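Local coordinates for protein F-93 (Sulfolobus virus 1, PDB 1TBX) that probably acts as a homodimeric winged-helix transcription factor that recognises a palindromic or nearly palindromic DNA target, at residues Lys47-Leu50 with Ile51-Phe55; Leu67-Glu71 with Lys72-Phe76. All coordinates share one frame; numbering follows the deposited sequence.

In the fold
Running from the N terminus, the chain passes through helices 9-17 and 25-33 before helix 40-52, whose last turn and exit form contact 1. From there strand 56-61 leads out and strand 64-69 returns antiparallel to it, making the wing hairpin; contact 2 then turns the end of the returning strand into helix 71-94. The two contacts follow in series, neither nested nor crossed, with centres about 10 Å apart. They meet at the base of the hairpin, where Phe-55 O and Thr-70 N probably share a hydrogen bond and Lys-72 packs on the 53-54 backbone. Both also touch the second subunit of the homodimer.

Contact 1. Residues Lys47-Leu50 with Ile51-Phe55; sequences KKFL and IQEGF
A Schellman motif ends helix 40-52 here: Phe-55 N reaches back to Leu-50 O at 2.8 Å, and inside that loop Gly-54 N bonds to Ile-51 O. Gly-54, with its positive phi of 76°, is the C-prime residue that lets the chain reverse. Before the turn the helix keeps its usual i to i+4 bonds, from Ile-51 N to Lys-47 O, Gln-52 N to Lys-48 O and Glu-53 N to Phe-49 O. On one flank Phe-49 CG lies anti to the backbone N (chi1 170°), which swings the ring along the helix toward its C-terminal end. Glu-53 CG sits over a face of that ring in a CH-pi contact, 3.9 Å from the centroid and displaced toward the CE1-CZ rim. In the winged-helix fold this is the helix leading into the wing hairpin, and the cap redirects the chain into strand 56-61. Lys-47 and Ile-51 run side by side, with Lys-47 CE 3.6 Å from Ile-51 CD1. Next to them the Gln-52 amide passes Lys-48 at a slant, NE2 lying 3.4 Å from Lys-48 CD. Leu-50 CB and Phe-55 CB touch at 4.2 Å; Leu-50 also packs on Val-13 of helix 9-17, while the Phe-55 ring meets Phe-6 of the second subunit edge-to-face.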
loop_
_atom_site.group_PDB
_atom_site.type_symbol
_atom_site.label_atom_id
_atom_site.label_comp_id
_atom_site.label_asym_id
_atom_site.label_seq_id
_atom_site.Cartn_x
_atom_site.Cartn_y
_atom_site.Cartn_z
ATOM N N LYS A 47 -12.013 5.212 8.150
ATOM C CA LYS A 47 -11.902 5.556 9.568
ATOM C C LYS A 47 -12.561 4.414 10.346
ATOM O O LYS A 47 -11.960 3.870 11.278
ATOM C CB LYS A 47 -12.472 6.960 9.898
ATOM C CG LYS A 47 -12.539 7.357 11.389
ATOM C CD LYS A 47 -13.850 8.147 11.676
ATOM C CE LYS A 47 -14.916 7.389 12.509
ATOM N NZ LYS A 47 -16.307 7.894 12.281
ATOM N N LYS A 48 -13.749 3.997 9.904
ATOM C CA LYS A 48 -14.469 2.910 10.569
ATOM C C LYS A 48 -13.547 1.695 10.748
ATOM O O LYS A 48 -13.401 1.151 11.850
ATOM C CB LYS A 48 -15.705 2.511 9.779
ATOM C CG LYS A 48 -16.952 2.235 10.647
ATOM C CD LYS A 48 -17.569 0.862 10.383
ATOM C CE LYS A 48 -19.098 0.921 10.247
ATOM N NZ LYS A 48 -19.680 -0.352 9.658
ATOM N N PHE A 49 -12.895 1.311 9.658
ATOM C CA PHE A 49 -12.118 0.097 9.655
ATOM C C PHE A 49 -10.924 0.191 10.641
ATOM O O PHE A 49 -10.744 -0.678 11.482
ATOM C CB PHE A 49 -11.715 -0.242 8.211
ATOM C CG PHE A 49 -10.718 -1.348 8.102
ATOM C CD1 PHE A 49 -11.129 -2.672 8.077
ATOM C CD2 PHE A 49 -9.351 -1.061 8.023
ATOM C CE1 PHE A 49 -10.202 -3.702 7.986
ATOM C CE2 PHE A 49 -8.397 -2.115 7.931
ATOM C CZ PHE A 49 -8.828 -3.430 7.907
ATOM N N LEU A 50 -10.146 1.263 10.565
ATOM C CA LEU A 50 -8.966 1.390 11.409
ATOM C C LEU A 50 -9.330 1.471 12.894
ATOM O O LEU A 50 -8.563 0.995 13.748
ATOM C CB LEU A 50 -8.154 2.598 10.998
ATOM C CG LEU A 50 -7.821 2.738 9.507
ATOM C CD1 LEU A 50 -7.363 4.189 9.168
ATOM C CD2 LEU A 50 -6.744 1.709 9.128
ATOM N N ILE A 51 -10.496 2.051 13.210
ATOM C CA ILE A 51 -10.993 2.013 14.572
ATOM C C ILE A 51 -11.330 0.574 14.922
ATOM O O ILE A 51 -10.947 0.099 15.989
ATOM C CB ILE A 51 -12.241 2.908 14.766
ATOM C CG1 ILE A 51 -11.845 4.340 15.070
ATOM C CG2 ILE A 51 -13.065 2.450 15.944
ATOM C CD1 ILE A 51 -12.858 5.348 14.615
ATOM N N GLN A 52 -12.022 -0.123 14.027
ATOM C CA GLN A 52 -12.498 -1.470 14.329
ATOM C C GLN A 52 -11.379 -2.461 14.476
ATOM O O GLN A 52 -11.484 -3.390 15.269
ATOM C CB GLN A 52 -13.391 -1.999 13.238
ATOM C CG GLN A 52 -14.813 -2.198 13.676
ATOM C CD GLN A 52 -15.769 -1.661 12.633
ATOM O OE1 GLN A 52 -15.529 -1.816 11.425
ATOM N NE2 GLN A 52 -16.827 -1.007 13.076
ATOM N N GLU A 53 -10.323 -2.278 13.683
ATOM C CA GLU A 53 -9.154 -3.146 13.736
ATOM C C GLU A 53 -8.065 -2.630 14.675
ATOM O O GLU A 53 -6.947 -3.157 14.692
ATOM C CB GLU A 53 -8.591 -3.397 12.348
ATOM C CG GLU A 53 -9.543 -4.141 11.430
ATOM C CD GLU A 53 -10.031 -5.472 11.975
ATOM O OE1 GLU A 53 -9.204 -6.301 12.413
ATOM O OE2 GLU A 53 -11.259 -5.690 11.935
ATOM N N GLY A 54 -8.390 -1.599 15.449
ATOM C CA GLY A 54 -7.571 -1.216 16.583
ATOM C C GLY A 54 -6.277 -0.478 16.288
ATOM O O GLY A 54 -5.334 -0.548 17.097
ATOM N N PHE A 55 -6.248 0.219 15.145
ATOM C CA PHE A 55 -5.142 1.075 14.754
ATOM C C PHE A 55 -5.330 2.530 15.153
ATOM O O PHE A 55 -4.346 3.235 15.341
ATOM C CB PHE A 55 -4.997 1.054 13.268
ATOM C CG PHE A 55 -4.635 -0.281 12.718
ATOM C CD1 PHE A 55 -5.592 -1.076 12.104
ATOM C CD2 PHE A 55 -3.328 -0.739 12.768
ATOM C CE1 PHE A 55 -5.268 -2.299 11.552
ATOM C CE2 PHE A 55 -3.005 -1.980 12.225
ATOM C CZ PHE A 55 -3.989 -2.748 11.612
#

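Contact 2. Residues Leu67-Glu71 with Lys72-Phe76; sequences LYLTE and KGKLF
Glu-71, Lys-74 and Leu-69 carry most of the turn from strand 64-69 into helix 71-94. Glu-71 works chiefly through its backbone: its O accepts Leu-75 N at 3.2 Å, and the Leu-75 side chain leans over the same oxygen, with CD1 3.6 Å away. Lys-74 N gives the preceding bond, 2.7 Å to Thr-70 O, with the donor tilted 22° from the carbonyl plane. The aliphatic part of Lys-74 runs out extended and passes Leu-69 at an angle, bringing CG to 3.9 Å from Leu-69 CD1. With its CG anti to the carbonyl carbon (chi1 -82°), Leu-69 extends beneath the first helical turn, where CD2 lies 4.0 Å from Gly-73 C. Thr-70 occupies the N-cap position, yet its side chain makes no capping bond; the methyl CG2 faces the first turn, and OG1 is weakly bonded to Gly-54 O. This junction lies where the wing hairpin passes into the long C-terminal helix. Leu-69 is packed against Leu-14 and Leu-17 of helix 9-17, and beyond the turn Phe-76 meets Leu-14 of that helix as well as Phe-6 and Tyr-87 of the second subunit.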
loop_
_atom_site.group_PDB
_atom_site.type_symbol
_atom_site.label_atom_id
_atom_site.label_comp_id
_atom_site.label_asym_id
_atom_site.label_seq_id
_atom_site.Cartn_x
_atom_site.Cartn_y
_atom_site.Cartn_z
ATOM N N LEU A 67 -8.755 12.303 16.110
ATOM C CA LEU A 67 -8.145 11.015 15.843
ATOM C C LEU A 67 -6.781 10.848 16.486
ATOM O O LEU A 67 -5.895 11.722 16.372
ATOM C CB LEU A 67 -8.042 10.775 14.325
ATOM C CG LEU A 67 -9.421 10.846 13.655
ATOM C CD1 LEU A 67 -9.262 10.846 12.174
ATOM C CD2 LEU A 67 -10.396 9.720 14.117
ATOM N N TYR A 68 -6.600 9.721 17.162
ATOM C CA TYR A 68 -5.305 9.396 17.732
ATOM C C TYR A 68 -4.882 8.068 17.189
ATOM O O TYR A 68 -5.697 7.296 16.658
ATOM C CB TYR A 68 -5.342 9.455 19.263
ATOM C CG TYR A 68 -5.804 10.839 19.702
ATOM C CD1 TYR A 68 -7.161 11.172 19.639
ATOM C CD2 TYR A 68 -4.886 11.843 20.074
ATOM C CE1 TYR A 68 -7.615 12.441 19.967
ATOM C CE2 TYR A 68 -5.328 13.130 20.409
ATOM C CZ TYR A 68 -6.706 13.421 20.364
ATOM O OH TYR A 68 -7.231 14.671 20.693
ATOM N N LEU A 69 -3.577 7.839 17.258
ATOM C CA LEU A 69 -3.005 6.593 16.799
ATOM C C LEU A 69 -2.929 5.669 17.964
ATOM O O LEU A 69 -2.935 6.071 19.119
ATOM C CB LEU A 69 -1.621 6.782 16.206
ATOM C CG LEU A 69 -1.620 7.260 14.759
ATOM C CD1 LEU A 69 -0.187 7.595 14.371
ATOM C CD2 LEU A 69 -2.202 6.203 13.845
ATOM N N THR A 70 -2.865 4.405 17.641
ATOM C CA THR A 70 -2.863 3.380 18.623
ATOM C C THR A 70 -1.412 2.939 18.677
ATOM O O THR A 70 -0.626 3.331 17.807
ATOM C CB THR A 70 -3.816 2.362 18.082
ATOM O OG1 THR A 70 -4.799 2.086 19.078
ATOM C CG2 THR A 70 -3.147 1.045 17.680
ATOM N N GLU A 71 -1.026 2.184 19.699
ATOM C CA GLU A 71 0.303 1.591 19.726
ATOM C C GLU A 71 0.642 0.899 18.393
ATOM O O GLU A 71 1.630 1.254 17.731
ATOM C CB GLU A 71 0.366 0.615 20.879
ATOM C CG GLU A 71 0.758 1.278 22.179
ATOM C CD GLU A 71 1.961 0.606 22.836
ATOM O OE1 GLU A 71 2.792 -0.017 22.121
ATOM O OE2 GLU A 71 2.079 0.695 24.077
ATOM N N LYS A 72 -0.208 -0.051 17.986
ATOM C CA LYS A 72 -0.047 -0.760 16.700
ATOM C C LYS A 72 -0.256 0.129 15.446
ATOM O O LYS A 72 0.322 -0.128 14.388
ATOM C CB LYS A 72 -0.831 -2.113 16.676
ATOM C CG LYS A 72 -2.103 -2.276 15.834
ATOM C CD LYS A 72 -3.084 -3.216 16.545
ATOM C CE LYS A 72 -4.255 -3.675 15.662
ATOM N NZ LYS A 72 -4.441 -5.166 15.517
ATOM N N GLY A 73 -1.058 1.178 15.578
ATOM C CA GLY A 73 -1.206 2.133 14.503
ATOM C C GLY A 73 0.060 2.950 14.325
ATOM O O GLY A 73 0.489 3.184 13.190
ATOM N N LYS A 74 0.663 3.385 15.439
ATOM C CA LYS A 74 1.842 4.246 15.397
ATOM C C LYS A 74 2.950 3.498 14.697
ATOM O O LYS A 74 3.612 4.062 13.829
ATOM C CB LYS A 74 2.297 4.665 16.799
ATOM C CG LYS A 74 2.175 6.180 17.157
ATOM C CD LYS A 74 2.231 6.384 18.697
ATOM C CE LYS A 74 1.661 7.731 19.163
ATOM N NZ LYS A 74 0.664 7.664 20.325
ATOM N N LEU A 75 3.127 2.223 15.051
ATOM C CA LEU A 75 4.145 1.379 14.437
ATOM C C LEU A 75 3.927 1.223 12.945
ATOM O O LEU A 75 4.815 1.519 12.138
ATOM C CB LEU A 75 4.212 0.034 15.161
ATOM C CG LEU A 75 4.980 0.309 16.472
ATOM C CD1 LEU A 75 4.648 -0.639 17.648
ATOM C CD2 LEU A 75 6.518 0.431 16.199
ATOM N N PHE A 76 2.729 0.822 12.565
ATOM C CA PHE A 76 2.399 0.629 11.145
ATOM C C PHE A 76 2.409 1.914 10.315
ATOM O O PHE A 76 3.001 1.947 9.234
ATOM C CB PHE A 76 1.037 -0.030 11.024
ATOM C CG PHE A 76 0.789 -0.701 9.705
ATOM C CD1 PHE A 76 1.848 -1.078 8.877
ATOM C CD2 PHE A 76 -0.525 -0.988 9.304
ATOM C CE1 PHE A 76 1.593 -1.705 7.631
ATOM C CE2 PHE A 76 -0.793 -1.622 8.078
ATOM C CZ PHE A 76 0.269 -1.977 7.240
#